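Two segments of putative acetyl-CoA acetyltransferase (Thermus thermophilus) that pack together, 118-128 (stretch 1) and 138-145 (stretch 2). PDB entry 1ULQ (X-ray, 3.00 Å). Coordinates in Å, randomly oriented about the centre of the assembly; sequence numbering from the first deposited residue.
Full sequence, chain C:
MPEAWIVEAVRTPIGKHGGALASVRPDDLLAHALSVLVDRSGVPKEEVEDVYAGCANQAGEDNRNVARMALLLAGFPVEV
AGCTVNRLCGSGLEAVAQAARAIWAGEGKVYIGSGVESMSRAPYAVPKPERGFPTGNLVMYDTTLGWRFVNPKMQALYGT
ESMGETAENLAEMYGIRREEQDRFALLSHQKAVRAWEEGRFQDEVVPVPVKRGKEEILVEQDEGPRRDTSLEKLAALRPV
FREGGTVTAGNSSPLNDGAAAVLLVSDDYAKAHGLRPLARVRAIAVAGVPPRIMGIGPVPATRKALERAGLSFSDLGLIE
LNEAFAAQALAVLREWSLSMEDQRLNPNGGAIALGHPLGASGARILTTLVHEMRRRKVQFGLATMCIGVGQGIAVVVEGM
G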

# COMPACT_ATOMS: atom_id res chain seq x y z
N SER C 118 -13.42 -15.53 -4.33
CA SER C 118 -13.85 -14.24 -4.85
C SER C 118 -12.62 -13.58 -5.47
O SER C 118 -11.94 -12.78 -4.83
N MET C 119 -12.34 -13.91 -6.72
CA MET C 119 -11.18 -13.36 -7.40
C MET C 119 -11.28 -11.86 -7.62
O MET C 119 -10.27 -11.18 -7.81
N SER C 120 -12.50 -11.34 -7.58
CA SER C 120 -12.75 -9.92 -7.79
C SER C 120 -12.29 -9.07 -6.61
O SER C 120 -11.77 -7.97 -6.79
N ARG C 121 -12.49 -9.59 -5.40
CA ARG C 121 -12.13 -8.86 -4.20
C ARG C 121 -10.81 -9.26 -3.57
O ARG C 121 -10.50 -8.84 -2.46
N ALA C 122 -10.02 -10.07 -4.27
CA ALA C 122 -8.74 -10.49 -3.73
C ALA C 122 -7.93 -9.23 -3.40
O ALA C 122 -7.73 -8.37 -4.26
N PRO C 123 -7.46 -9.10 -2.15
CA PRO C 123 -6.69 -7.94 -1.71
C PRO C 123 -5.28 -7.87 -2.27
O PRO C 123 -4.90 -8.64 -3.15
N TYR C 124 -4.52 -6.91 -1.75
CA TYR C 124 -3.12 -6.75 -2.15
C TYR C 124 -2.31 -7.12 -0.92
O TYR C 124 -2.76 -6.89 0.21
N ALA C 125 -1.13 -7.71 -1.13
CA ALA C 125 -0.28 -8.10 -0.02
C ALA C 125 0.99 -7.26 -0.05
O ALA C 125 1.63 -7.13 -1.10
N VAL C 126 1.36 -6.69 1.09
CA VAL C 126 2.54 -5.85 1.20
C VAL C 126 3.48 -6.44 2.23
O VAL C 126 3.07 -6.73 3.35
N PRO C 127 4.78 -6.58 1.88
CA PRO C 127 5.81 -7.15 2.77
C PRO C 127 6.00 -6.34 4.03
O PRO C 127 5.60 -5.18 4.10
N LYS C 128 6.60 -6.94 5.05
CA LYS C 128 6.85 -6.19 6.27
C LYS C 128 8.29 -5.72 6.26
O LYS C 128 9.17 -6.40 5.74
N LEU C 138 8.70 -0.56 -2.73
CA LEU C 138 8.16 -1.84 -2.33
C LEU C 138 7.14 -2.23 -3.38
O LEU C 138 6.84 -1.44 -4.28
N VAL C 139 6.61 -3.45 -3.27
CA VAL C 139 5.62 -3.92 -4.22
C VAL C 139 4.36 -4.38 -3.53
O VAL C 139 4.42 -5.04 -2.49
N MET C 140 3.21 -4.02 -4.10
CA MET C 140 1.94 -4.47 -3.55
C MET C 140 1.47 -5.59 -4.46
O MET C 140 0.99 -5.32 -5.56
N TYR C 141 1.62 -6.84 -4.02
CA TYR C 141 1.22 -8.00 -4.82
C TYR C 141 -0.28 -8.15 -4.90
O TYR C 141 -0.97 -8.08 -3.89
N ASP C 142 -0.78 -8.36 -6.11
CA ASP C 142 -2.21 -8.57 -6.33
C ASP C 142 -2.52 -10.06 -6.19
O ASP C 142 -2.16 -10.86 -7.07
N THR C 143 -3.17 -10.42 -5.09
CA THR C 143 -3.48 -11.83 -4.79
C THR C 143 -4.50 -12.46 -5.73
O THR C 143 -4.83 -13.63 -5.59
N THR C 144 -4.99 -11.68 -6.69
CA THR C 144 -5.94 -12.20 -7.66
C THR C 144 -5.12 -13.01 -8.64
O THR C 144 -5.60 -13.98 -9.20
N LEU C 145 -3.87 -12.60 -8.83
CA LEU C 145 -2.98 -13.25 -9.78
C LEU C 145 -2.25 -14.48 -9.26
O LEU C 145 -2.77 -15.19 -8.39

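M119 points sideways with rotamers m, t, p. M119 O is 3.1 Å from T144 CG2, while the two side chains come no closer than 4.2 Å, M119 CB to T144 CG2. T144 OG1 also lies 3.2 Å from M119 O and 3.1 Å from D142 OD1; which of these acceptors takes its proton is open. S120 and R121, both m at chi1, point away.

A122 points toward stretch 2. Its CB lies close to two threonine hydroxyls, 3.1 Å from T143 OG1 and 3.2 Å from T144 OG1. The CA-to-CB bond of P123 points away, yet its ring still reaches stretch 2, with P123 CD 3.5 Å from T143 OG1. Its carbonyl is a polar anchor: T143 N donates to P123 O at 3.2 Å. T143, rotamer p, points toward stretch 1 and brings OG1 to 2.9 Å from the same P123 O.

The strands then pair antiparallel. Y124 and D142 share one face of the sheet. Y124 is m, and M140 CE lies over one face of its ring, 3.5 Å from Y124 CG. Y124 CE2 approaches D142 CB at 3.8 Å; D142 is t. A125 and Y141 share the other face and are joined by two backbone hydrogen bonds, A125 N to Y141 O at 2.8 Å and Y141 N to A125 O at 2.9 Å. A125 CB has T143 CG2 at 4.2 Å.

V126, rotamer t, points sideways. Its CG2 meets M140 CG at 3.4 Å. M140 also starts sideways, m then t. Its CG touches V126, and its end comes nearer and puts CE on Y124. P127 points toward stretch 2, and its CG sits at the edge of the Y141 ring, 4.2 Å from Y141 CE1. Y141 is m. K128 points away and makes no contact with stretch 2.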

# COMPACT_ATOMS: atom_id res chain seq x y z
CB SER C 118 -14.40 -13.35 -3.73
OG SER C 118 -14.48 -11.99 -4.16
CB MET C 119 -10.98 -14.10 -8.72
CG MET C 119 -10.78 -15.59 -8.52
SD MET C 119 -10.33 -16.48 -10.00
CE MET C 119 -8.57 -16.37 -9.94
CB SER C 120 -14.25 -9.69 -8.01
OG SER C 120 -14.77 -10.49 -9.06
CB ARG C 121 -13.24 -8.99 -3.18
CG ARG C 121 -14.51 -8.31 -3.62
CD ARG C 121 -15.63 -8.49 -2.62
NE ARG C 121 -16.57 -7.40 -2.78
CZ ARG C 121 -16.50 -6.26 -2.11
NH1 ARG C 121 -15.54 -6.07 -1.21
NH2 ARG C 121 -17.37 -5.29 -2.37
CB ALA C 122 -8.00 -11.36 -4.75
CB PRO C 123 -6.69 -8.08 -0.20
CG PRO C 123 -6.64 -9.54 -0.02
CD PRO C 123 -7.65 -10.04 -1.03
CB TYR C 124 -2.82 -5.29 -2.55
CG TYR C 124 -3.48 -4.82 -3.82
CD1 TYR C 124 -4.53 -3.89 -3.79
CD2 TYR C 124 -3.02 -5.22 -5.06
CE1 TYR C 124 -5.07 -3.36 -4.97
CE2 TYR C 124 -3.56 -4.70 -6.24
CZ TYR C 124 -4.58 -3.76 -6.19
OH TYR C 124 -5.05 -3.19 -7.37
CB ALA C 125 0.05 -9.56 -0.11
CB VAL C 126 2.16 -4.44 1.64
CG1 VAL C 126 3.40 -3.65 1.96
CG2 VAL C 126 1.36 -3.77 0.55
CB PRO C 127 7.06 -7.12 1.90
CG PRO C 127 6.54 -7.01 0.51
CD PRO C 127 5.39 -6.07 0.65
CB LYS C 128 6.58 -7.04 7.49
CG LYS C 128 5.35 -6.59 8.20
CD LYS C 128 5.04 -7.54 9.30
CE LYS C 128 3.99 -6.99 10.20
NZ LYS C 128 3.88 -7.95 11.31
CB LEU C 138 7.49 -1.74 -0.96
CG LEU C 138 8.44 -1.55 0.22
CD1 LEU C 138 7.61 -1.39 1.49
CD2 LEU C 138 9.38 -2.74 0.32
CB VAL C 139 6.13 -5.08 -5.04
CG1 VAL C 139 4.99 -5.67 -5.85
CG2 VAL C 139 7.22 -4.61 -5.96
CB MET C 140 0.91 -3.34 -3.55
CG MET C 140 1.14 -2.30 -2.47
SD MET C 140 -0.30 -1.25 -2.12
CE MET C 140 -1.56 -2.06 -3.04
CB TYR C 141 1.81 -9.30 -4.25
CG TYR C 141 3.32 -9.35 -4.23
CD1 TYR C 141 4.03 -8.94 -3.10
CD2 TYR C 141 4.05 -9.76 -5.35
CE1 TYR C 141 5.42 -8.95 -3.09
CE2 TYR C 141 5.44 -9.77 -5.35
CZ TYR C 141 6.12 -9.36 -4.21
OH TYR C 141 7.49 -9.37 -4.18
CB ASP C 142 -2.60 -8.07 -7.73
CG ASP C 142 -4.04 -8.33 -8.06
OD1 ASP C 142 -4.89 -8.26 -7.13
OD2 ASP C 142 -4.33 -8.58 -9.24
CB THR C 143 -3.98 -12.03 -3.34
OG1 THR C 143 -5.30 -11.50 -3.19
CG2 THR C 143 -3.08 -11.32 -2.37
CB THR C 144 -6.62 -11.09 -8.48
OG1 THR C 144 -7.27 -10.14 -7.62
CG2 THR C 144 -7.65 -11.70 -9.41
CB LEU C 145 -1.99 -12.21 -10.32
CG LEU C 145 -2.66 -10.92 -10.85
CD1 LEU C 145 -1.60 -10.00 -11.43
CD2 LEU C 145 -3.70 -11.25 -11.92